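Local coordinates for protein type I site-specific restriction-modification system, R (Restriction) subunit (Vibrio vulnificus, PDB 3H1T) that probably binds and hydrolyses ATP and acts on DNA as the restriction (HsdR) subunit of a type I restriction-modification enzyme, here a fragment with its helicase-like motor domains, at residues F370-R375 against Y547-F552. Residues are numbered along the deposited sequence; the frame is centred on the assembly and turned at random.
Sequences FLAPYR and YGKLWF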
loop_
_atom_site.group_PDB
_atom_site.type_symbol
_atom_site.label_atom_id
_atom_site.label_comp_id
_atom_site.label_asym_id
_atom_site.label_seq_id
_atom_site.Cartn_x
_atom_site.Cartn_y
_atom_site.Cartn_z
ATOM N N PHE A 370 4.347 5.208 -6.919
ATOM C CA PHE A 370 3.406 4.094 -6.931
ATOM C C PHE A 370 2.002 4.445 -6.472
ATOM O O PHE A 370 1.076 3.660 -6.646
ATOM C CB PHE A 370 3.944 2.952 -6.070
ATOM C CG PHE A 370 5.111 2.239 -6.682
ATOM C CD1 PHE A 370 5.057 1.799 -8.007
ATOM C CD2 PHE A 370 6.254 1.971 -5.927
ATOM C CE1 PHE A 370 6.131 1.099 -8.573
ATOM C CE2 PHE A 370 7.337 1.270 -6.484
ATOM C CZ PHE A 370 7.273 0.836 -7.806
ATOM N N LEU A 371 1.858 5.611 -5.863
ATOM C CA LEU A 371 0.563 6.090 -5.407
ATOM C C LEU A 371 0.492 7.532 -5.882
ATOM O O LEU A 371 1.527 8.158 -6.118
ATOM C CB LEU A 371 0.443 6.001 -3.885
ATOM C CG LEU A 371 0.338 4.609 -3.262
ATOM C CD1 LEU A 371 0.192 4.774 -1.757
ATOM C CD2 LEU A 371 -0.856 3.848 -3.832
ATOM N N ALA A 372 -0.718 8.067 -6.012
ATOM C CA ALA A 372 -0.892 9.418 -6.528
ATOM C C ALA A 372 -0.868 10.572 -5.535
ATOM O O ALA A 372 -1.388 10.471 -4.430
ATOM C CB ALA A 372 -2.174 9.479 -7.362
ATOM N N PRO A 373 -0.237 11.691 -5.916
ATOM C CA PRO A 373 -0.173 12.877 -5.044
ATOM C C PRO A 373 -1.530 13.619 -5.045
ATOM O O PRO A 373 -2.377 13.341 -5.890
ATOM C CB PRO A 373 0.981 13.683 -5.655
ATOM C CG PRO A 373 0.905 13.312 -7.117
ATOM C CD PRO A 373 0.693 11.826 -7.053
ATOM N N TYR A 374 -1.741 14.567 -4.137
ATOM C CA TYR A 374 -3.037 15.241 -4.079
ATOM C C TYR A 374 -3.010 16.722 -3.712
ATOM O O TYR A 374 -2.049 17.210 -3.118
ATOM C CB TYR A 374 -3.923 14.495 -3.068
ATOM C CG TYR A 374 -3.270 14.345 -1.700
ATOM C CD1 TYR A 374 -3.287 15.393 -0.774
ATOM C CD2 TYR A 374 -2.557 13.184 -1.363
ATOM C CE1 TYR A 374 -2.611 15.286 0.438
ATOM C CE2 TYR A 374 -1.881 13.081 -0.153
ATOM C CZ TYR A 374 -1.909 14.128 0.739
ATOM O OH TYR A 374 -1.217 13.990 1.921
ATOM N N ARG A 375 -4.075 17.426 -4.085
ATOM C CA ARG A 375 -4.240 18.836 -3.750
ATOM C C ARG A 375 -5.411 18.943 -2.787
ATOM O O ARG A 375 -6.425 18.270 -2.968
ATOM C CB ARG A 375 -4.574 19.684 -4.982
ATOM C CG ARG A 375 -3.411 20.024 -5.871
ATOM C CD ARG A 375 -2.987 18.841 -6.713
ATOM N NE ARG A 375 -1.732 19.100 -7.415
ATOM C CZ ARG A 375 -1.586 19.978 -8.405
ATOM N NH1 ARG A 375 -2.624 20.696 -8.833
ATOM N NH2 ARG A 375 -0.391 20.157 -8.956
ATOM N N TYR A 547 -4.506 6.238 -18.346
ATOM C CA TYR A 547 -5.734 6.979 -18.602
ATOM C C TYR A 547 -5.723 8.410 -18.056
ATOM O O TYR A 547 -6.739 8.898 -17.569
ATOM C CB TYR A 547 -6.900 6.191 -18.008
ATOM C CG TYR A 547 -7.274 5.015 -18.875
ATOM C CD1 TYR A 547 -8.138 5.185 -19.954
ATOM C CD2 TYR A 547 -6.688 3.761 -18.692
ATOM C CE1 TYR A 547 -8.405 4.148 -20.834
ATOM C CE2 TYR A 547 -6.950 2.712 -19.574
ATOM C CZ TYR A 547 -7.806 2.919 -20.645
ATOM O OH TYR A 547 -8.033 1.912 -21.554
ATOM N N GLY A 548 -4.574 9.075 -18.130
ATOM C CA GLY A 548 -4.480 10.442 -17.645
ATOM C C GLY A 548 -4.631 10.633 -16.146
ATOM O O GLY A 548 -4.850 11.754 -15.677
ATOM N N LYS A 549 -4.507 9.556 -15.378
ATOM C CA LYS A 549 -4.639 9.661 -13.932
ATOM C C LYS A 549 -3.272 9.709 -13.254
ATOM O O LYS A 549 -2.615 8.677 -13.102
ATOM C CB LYS A 549 -5.452 8.481 -13.398
ATOM C CG LYS A 549 -5.442 8.355 -11.884
ATOM C CD LYS A 549 -5.916 9.638 -11.229
ATOM C CE LYS A 549 -5.824 9.558 -9.717
ATOM N NZ LYS A 549 -6.649 8.445 -9.173
ATOM N N LEU A 550 -2.848 10.906 -12.848
ATOM C CA LEU A 550 -1.556 11.075 -12.179
ATOM C C LEU A 550 -1.624 11.668 -10.774
ATOM O O LEU A 550 -0.715 11.462 -9.973
ATOM C CB LEU A 550 -0.622 11.925 -13.041
ATOM C CG LEU A 550 -0.243 11.236 -14.349
ATOM C CD1 LEU A 550 0.564 12.167 -15.245
ATOM C CD2 LEU A 550 0.532 9.981 -14.018
ATOM N N TRP A 551 -2.684 12.412 -10.482
ATOM C CA TRP A 551 -2.869 13.009 -9.160
ATOM C C TRP A 551 -4.351 13.265 -8.951
ATOM O O TRP A 551 -5.142 13.078 -9.871
ATOM C CB TRP A 551 -2.079 14.326 -9.038
ATOM C CG TRP A 551 -2.421 15.335 -10.086
ATOM C CD1 TRP A 551 -1.954 15.376 -11.369
ATOM C CD2 TRP A 551 -3.359 16.411 -9.968
ATOM N NE1 TRP A 551 -2.545 16.410 -12.060
ATOM C CE2 TRP A 551 -3.416 17.057 -11.224
ATOM C CE3 TRP A 551 -4.163 16.890 -8.926
ATOM C CZ2 TRP A 551 -4.246 18.163 -11.466
ATOM C CZ3 TRP A 551 -4.988 17.992 -9.166
ATOM C CH2 TRP A 551 -5.023 18.610 -10.429
ATOM N N PHE A 552 -4.735 13.678 -7.747
ATOM C CA PHE A 552 -6.142 13.952 -7.486
ATOM C C PHE A 552 -6.399 15.087 -6.501
ATOM O O PHE A 552 -5.485 15.546 -5.815
ATOM C CB PHE A 552 -6.848 12.690 -6.983
ATOM C CG PHE A 552 -6.413 12.248 -5.622
ATOM C CD1 PHE A 552 -5.154 11.664 -5.420
ATOM C CD2 PHE A 552 -7.271 12.382 -4.536
ATOM C CE1 PHE A 552 -4.765 11.217 -4.151
ATOM C CE2 PHE A 552 -6.892 11.941 -3.265
ATOM C CZ PHE A 552 -5.641 11.358 -3.069
#
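R375 lays its guanidinium over one face of the W551 indole, a cation-pi contact with CZ 4.0 Å from the centroid of the six-membered ring. Followed outward, the arginine chain shows why a long, flexible cation suits this place. From CB, CG lies anti to the carbonyl carbon (chi1 -79°), 4.2 Å from W551 CZ3; the chain then bends at chi2, and the modelled approach of CD to the ring is doubtfully short. NE comes 3.6 Å from W551 CE3, and NH1 ends 3.6 Å from W551 CH2. The guanidinium is tilted 39° from the ring plane. F63 joins this group, cation-pi to R375 and edge-to-face to W551.

The backbones pair as parallel strands: F552 N donates to P373 O (3.0 Å), and R375 N to F552 O (2.9 Å), bracketing Y374. The bridge joins the starts of strands 374-381 and 552-556, neighbours in the mixed sheet of the second RecA-like domain of the helicase-type motor, as in superfamily 2 enzymes. Strand 374-381 follows helix 362-368, whose I366 touches P373 and Y374. Proline at 373 puts its ring CD, not an N-H, against L550 O, while its carbonyl still accepts from F552; its CG packs against W551 CB.

Y374 and F552 project from the same face of the sheet, side by side. With F552 CG between its backbone N and carbonyl carbon (chi1 68°), the phenyl receives Y374 CB over its face, a CH-pi contact 3.6 Å from the centroid. A372 O meets the ring's edge in plane, while the small A372 CB lets L550 O approach to 3.6 Å.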